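Local coordinates for malonyl coenzyme A-acyl carrier protein transacylase (Helicobacter pylori, PDB 2H1Y) that probably transfers the malonyl group from malonyl-CoA to holo-acyl carrier protein, supplying malonyl-ACP and releasing CoA, at residues Q128-C137 with F213-L224. Residues are numbered along the deposited sequence; the frame is centred on the assembly and turned at random.
Sequences QRGKMMQEAC and FLEPMIFKFQEL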
loop_
_atom_site.group_PDB
_atom_site.type_symbol
_atom_site.label_atom_id
_atom_site.label_comp_id
_atom_site.label_asym_id
_atom_site.label_seq_id
_atom_site.Cartn_x
_atom_site.Cartn_y
_atom_site.Cartn_z
ATOM N N GLN A 128 -0.624 12.468 -7.127
ATOM C CA GLN A 128 0.602 12.874 -7.798
ATOM C C GLN A 128 1.569 11.692 -7.954
ATOM O O GLN A 128 2.134 11.478 -9.039
ATOM C CB GLN A 128 1.219 14.064 -7.045
ATOM C CG GLN A 128 1.997 15.123 -7.875
ATOM C CD GLN A 128 1.380 15.536 -9.214
ATOM O OE1 GLN A 128 2.078 15.570 -10.223
ATOM N NE2 GLN A 128 0.095 15.869 -9.224
ATOM N N ARG A 129 1.724 10.903 -6.892
ATOM C CA ARG A 129 2.586 9.720 -6.910
ATOM C C ARG A 129 2.186 8.791 -8.045
ATOM O O ARG A 129 3.040 8.258 -8.749
ATOM C CB ARG A 129 2.493 8.986 -5.573
ATOM C CG ARG A 129 3.484 7.822 -5.353
ATOM C CD ARG A 129 3.129 7.147 -4.025
ATOM N NE ARG A 129 3.951 6.000 -3.650
ATOM C CZ ARG A 129 3.689 4.728 -3.959
ATOM N NH1 ARG A 129 2.622 4.397 -4.690
ATOM N NH2 ARG A 129 4.506 3.768 -3.521
ATOM N N GLY A 130 0.879 8.613 -8.231
ATOM C CA GLY A 130 0.371 7.792 -9.331
ATOM C C GLY A 130 0.636 8.415 -10.690
ATOM O O GLY A 130 0.974 7.714 -11.655
ATOM N N LYS A 131 0.481 9.735 -10.762
ATOM C CA LYS A 131 0.644 10.460 -12.012
ATOM C C LYS A 131 2.100 10.400 -12.437
ATOM O O LYS A 131 2.413 10.125 -13.610
ATOM C CB LYS A 131 0.209 11.907 -11.820
ATOM C CG LYS A 131 -0.183 12.605 -13.079
ATOM C CD LYS A 131 -0.717 14.013 -12.794
ATOM C CE LYS A 131 -1.454 14.562 -14.019
ATOM N NZ LYS A 131 -0.695 14.279 -15.287
ATOM N N MET A 132 2.991 10.618 -11.472
ATOM C CA MET A 132 4.422 10.599 -11.746
ATOM C C MET A 132 4.955 9.204 -12.096
ATOM O O MET A 132 5.854 9.057 -12.922
ATOM C CB MET A 132 5.194 11.223 -10.597
ATOM C CG MET A 132 4.881 12.686 -10.382
ATOM S SD MET A 132 5.718 13.294 -8.918
ATOM C CE MET A 132 5.230 15.027 -8.903
ATOM N N MET A 133 4.376 8.182 -11.484
ATOM C CA MET A 133 4.701 6.801 -11.856
ATOM C C MET A 133 4.271 6.508 -13.299
ATOM O O MET A 133 4.993 5.835 -14.048
ATOM C CB MET A 133 4.085 5.794 -10.869
ATOM C CG MET A 133 4.859 5.647 -9.557
ATOM S SD MET A 133 4.128 4.558 -8.296
ATOM C CE MET A 133 3.794 3.079 -9.265
ATOM N N GLN A 134 3.112 7.031 -13.695
ATOM C CA GLN A 134 2.618 6.826 -15.054
ATOM C C GLN A 134 3.449 7.591 -16.064
ATOM O O GLN A 134 3.805 7.055 -17.107
ATOM C CB GLN A 134 1.144 7.213 -15.178
ATOM C CG GLN A 134 0.230 6.414 -14.264
ATOM C CD GLN A 134 -1.244 6.566 -14.627
ATOM O OE1 GLN A 134 -1.781 5.779 -15.428
ATOM N NE2 GLN A 134 -1.913 7.571 -14.029
ATOM N N GLU A 135 3.759 8.841 -15.743
ATOM C CA GLU A 135 4.574 9.682 -16.616
ATOM C C GLU A 135 5.977 9.117 -16.787
ATOM O O GLU A 135 6.475 9.027 -17.914
ATOM C CB GLU A 135 4.661 11.097 -16.070
ATOM C CG GLU A 135 3.332 11.874 -16.078
ATOM C CD GLU A 135 3.400 13.157 -15.244
ATOM O OE1 GLU A 135 4.473 13.466 -14.655
ATOM O OE2 GLU A 135 2.369 13.853 -15.173
ATOM N N ALA A 136 6.600 8.720 -15.678
ATOM C CA ALA A 136 7.962 8.211 -15.715
ATOM C C ALA A 136 8.049 6.938 -16.515
ATOM O O ALA A 136 9.119 6.614 -17.027
ATOM C CB ALA A 136 8.495 7.975 -14.323
ATOM N N CYS A 137 6.935 6.211 -16.618
ATOM C CA CYS A 137 6.932 4.920 -17.321
ATOM C C CYS A 137 6.369 4.961 -18.750
ATOM O O CYS A 137 6.568 4.026 -19.525
ATOM C CB CYS A 137 6.217 3.839 -16.489
ATOM S SG CYS A 137 7.106 3.314 -15.014
ATOM N N PHE A 213 13.178 2.549 -13.110
ATOM C CA PHE A 213 12.189 3.243 -13.970
ATOM C C PHE A 213 11.573 4.416 -13.258
ATOM O O PHE A 213 10.977 5.281 -13.888
ATOM C CB PHE A 213 11.062 2.311 -14.408
ATOM C CG PHE A 213 11.393 1.443 -15.605
ATOM C CD1 PHE A 213 10.371 0.857 -16.344
ATOM C CD2 PHE A 213 12.711 1.210 -15.993
ATOM C CE1 PHE A 213 10.647 0.042 -17.427
ATOM C CE2 PHE A 213 12.999 0.396 -17.087
ATOM C CZ PHE A 213 11.964 -0.190 -17.801
ATOM N N LEU A 214 11.710 4.441 -11.944
ATOM C CA LEU A 214 11.139 5.510 -11.157
ATOM C C LEU A 214 12.140 6.606 -10.836
ATOM O O LEU A 214 11.744 7.698 -10.447
ATOM C CB LEU A 214 10.477 4.956 -9.899
ATOM C CG LEU A 214 8.950 4.996 -9.979
ATOM C CD1 LEU A 214 8.441 4.541 -11.320
ATOM C CD2 LEU A 214 8.300 4.174 -8.870
ATOM N N GLU A 215 13.428 6.316 -11.030
ATOM C CA GLU A 215 14.518 7.290 -10.808
ATOM C C GLU A 215 14.133 8.709 -11.219
ATOM O O GLU A 215 14.255 9.629 -10.405
ATOM C CB GLU A 215 15.806 6.880 -11.541
ATOM C CG GLU A 215 17.069 6.812 -10.660
ATOM C CD GLU A 215 17.478 8.160 -10.052
ATOM O OE1 GLU A 215 17.894 9.077 -10.804
ATOM O OE2 GLU A 215 17.406 8.291 -8.809
ATOM N N PRO A 216 13.650 8.899 -12.471
ATOM C CA PRO A 216 13.311 10.269 -12.874
ATOM C C PRO A 216 12.529 11.043 -11.824
ATOM O O PRO A 216 12.855 12.190 -11.577
ATOM C CB PRO A 216 12.460 10.064 -14.131
ATOM C CG PRO A 216 13.001 8.821 -14.737
ATOM C CD PRO A 216 13.399 7.938 -13.569
ATOM N N MET A 217 11.535 10.416 -11.196
ATOM C CA MET A 217 10.559 11.116 -10.352
ATOM C C MET A 217 11.017 11.382 -8.919
ATOM O O MET A 217 10.316 12.120 -8.190
ATOM C CB MET A 217 9.196 10.377 -10.338
ATOM C CG MET A 217 9.095 9.172 -9.354
ATOM S SD MET A 217 7.466 8.344 -9.270
ATOM C CE MET A 217 6.595 9.360 -8.079
ATOM N N ILE A 218 12.153 10.793 -8.501
ATOM C CA ILE A 218 12.572 10.885 -7.079
ATOM C C ILE A 218 12.675 12.328 -6.584
ATOM O O ILE A 218 12.145 12.660 -5.525
ATOM C CB ILE A 218 13.859 10.048 -6.679
ATOM C CG1 ILE A 218 15.126 10.530 -7.397
ATOM C CG2 ILE A 218 13.625 8.561 -6.892
ATOM C CD1 ILE A 218 16.440 10.412 -6.552
ATOM N N PHE A 219 13.311 13.198 -7.366
ATOM C CA PHE A 219 13.397 14.577 -6.926
ATOM C C PHE A 219 12.055 15.328 -6.819
ATOM O O PHE A 219 11.792 15.938 -5.780
ATOM C CB PHE A 219 14.455 15.424 -7.643
ATOM C CG PHE A 219 14.803 16.620 -6.848
ATOM C CD1 PHE A 219 15.784 16.535 -5.857
ATOM C CD2 PHE A 219 14.040 17.794 -6.961
ATOM C CE1 PHE A 219 16.058 17.628 -5.036
ATOM C CE2 PHE A 219 14.292 18.886 -6.156
ATOM C CZ PHE A 219 15.301 18.809 -5.179
ATOM N N LYS A 220 11.234 15.296 -7.875
ATOM C CA LYS A 220 9.900 15.928 -7.850
ATOM C C LYS A 220 9.045 15.451 -6.668
ATOM O O LYS A 220 8.308 16.232 -6.059
ATOM C CB LYS A 220 9.140 15.692 -9.159
ATOM C CG LYS A 220 9.637 16.516 -10.343
ATOM C CD LYS A 220 8.513 16.838 -11.364
ATOM C CE LYS A 220 7.542 17.947 -10.869
ATOM N NZ LYS A 220 6.851 18.668 -11.992
ATOM N N PHE A 221 9.161 14.166 -6.348
ATOM C CA PHE A 221 8.401 13.599 -5.259
ATOM C C PHE A 221 8.918 14.095 -3.917
ATOM O O PHE A 221 8.146 14.516 -3.062
ATOM C CB PHE A 221 8.386 12.065 -5.332
ATOM C CG PHE A 221 7.243 11.449 -4.593
ATOM C CD1 PHE A 221 5.935 11.787 -4.909
ATOM C CD2 PHE A 221 7.467 10.563 -3.569
ATOM C CE1 PHE A 221 4.877 11.240 -4.219
ATOM C CE2 PHE A 221 6.416 10.006 -2.883
ATOM C CZ PHE A 221 5.116 10.340 -3.204
ATOM N N GLN A 222 10.233 14.079 -3.760
ATOM C CA GLN A 222 10.892 14.604 -2.564
ATOM C C GLN A 222 10.420 16.029 -2.262
ATOM O O GLN A 222 9.994 16.341 -1.142
ATOM C CB GLN A 222 12.394 14.584 -2.782
ATOM C CG GLN A 222 13.211 14.323 -1.547
ATOM C CD GLN A 222 14.588 13.771 -1.891
ATOM O OE1 GLN A 222 14.713 12.683 -2.473
ATOM N NE2 GLN A 222 15.636 14.529 -1.538
ATOM N N GLU A 223 10.462 16.874 -3.288
ATOM C CA GLU A 223 9.945 18.240 -3.210
ATOM C C GLU A 223 8.518 18.292 -2.655
ATOM O O GLU A 223 8.225 19.079 -1.748
ATOM C CB GLU A 223 10.007 18.889 -4.588
ATOM C CG GLU A 223 9.620 20.354 -4.624
ATOM C CD GLU A 223 9.673 20.918 -6.041
ATOM O OE1 GLU A 223 9.222 20.214 -6.975
ATOM O OE2 GLU A 223 10.171 22.058 -6.215
ATOM N N LEU A 224 7.647 17.442 -3.187
ATOM C CA LEU A 224 6.258 17.400 -2.733
ATOM C C LEU A 224 6.068 16.906 -1.281
ATOM O O LEU A 224 5.188 17.394 -0.567
ATOM C CB LEU A 224 5.404 16.611 -3.714
ATOM C CG LEU A 224 4.992 17.348 -4.992
ATOM C CD1 LEU A 224 3.655 16.782 -5.451
ATOM C CD2 LEU A 224 4.877 18.885 -4.829
#
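The ring of F221 meets helix 119-137 obliquely: CE1 touches R129 CB at 3.5 Å, CZ reaches on to R129 CG and CD, and M132 SD stands off F221 CD1 at 4.3 Å. The guanidinium of R129 lies beyond the ring, its plane turned 63° from it. With CG anti to the backbone N (chi1 -172°) and the chain straight as far as NE, R129 lays its methylenes along the ring, while its buried tip hydrogen-bonds to Q73, S104 and Q259. At the other end of the contact C137 SG lies off the edge of the F213 ring, near its plane, and touches F213 CB and L214 CD1, each at 4.1 Å.

Between the two rings sit the methionines. M217 bends at its last torsion, which brings CE over M132 CB at 3.4 Å and near the carbonyl oxygen of R129, with its SD beside M133 CG. L214 CD2 packs on that same M133 methylene at 3.8 Å. M132, by contrast, is extended, and its CE ends between K220 CB and L224 CD1. L224 CD1 also lies across Q128 CG at 3.4 Å, while A136 CB rests on the backbone oxygen of F213.

No hydrogen bond or salt bridge crosses the interface, whose 589 Å² is held largely by apolar packing. The axes of 128-137 and 218-224 run nearly antiparallel (169°), 10.8 Å apart at closest, a spacing bridged by M132, M217 and F221. This is antiparallel helix-on-helix packing inside the acyltransferase domain of the FabD family, with the F213 end reaching strand 142-148 of the small antiparallel sheet.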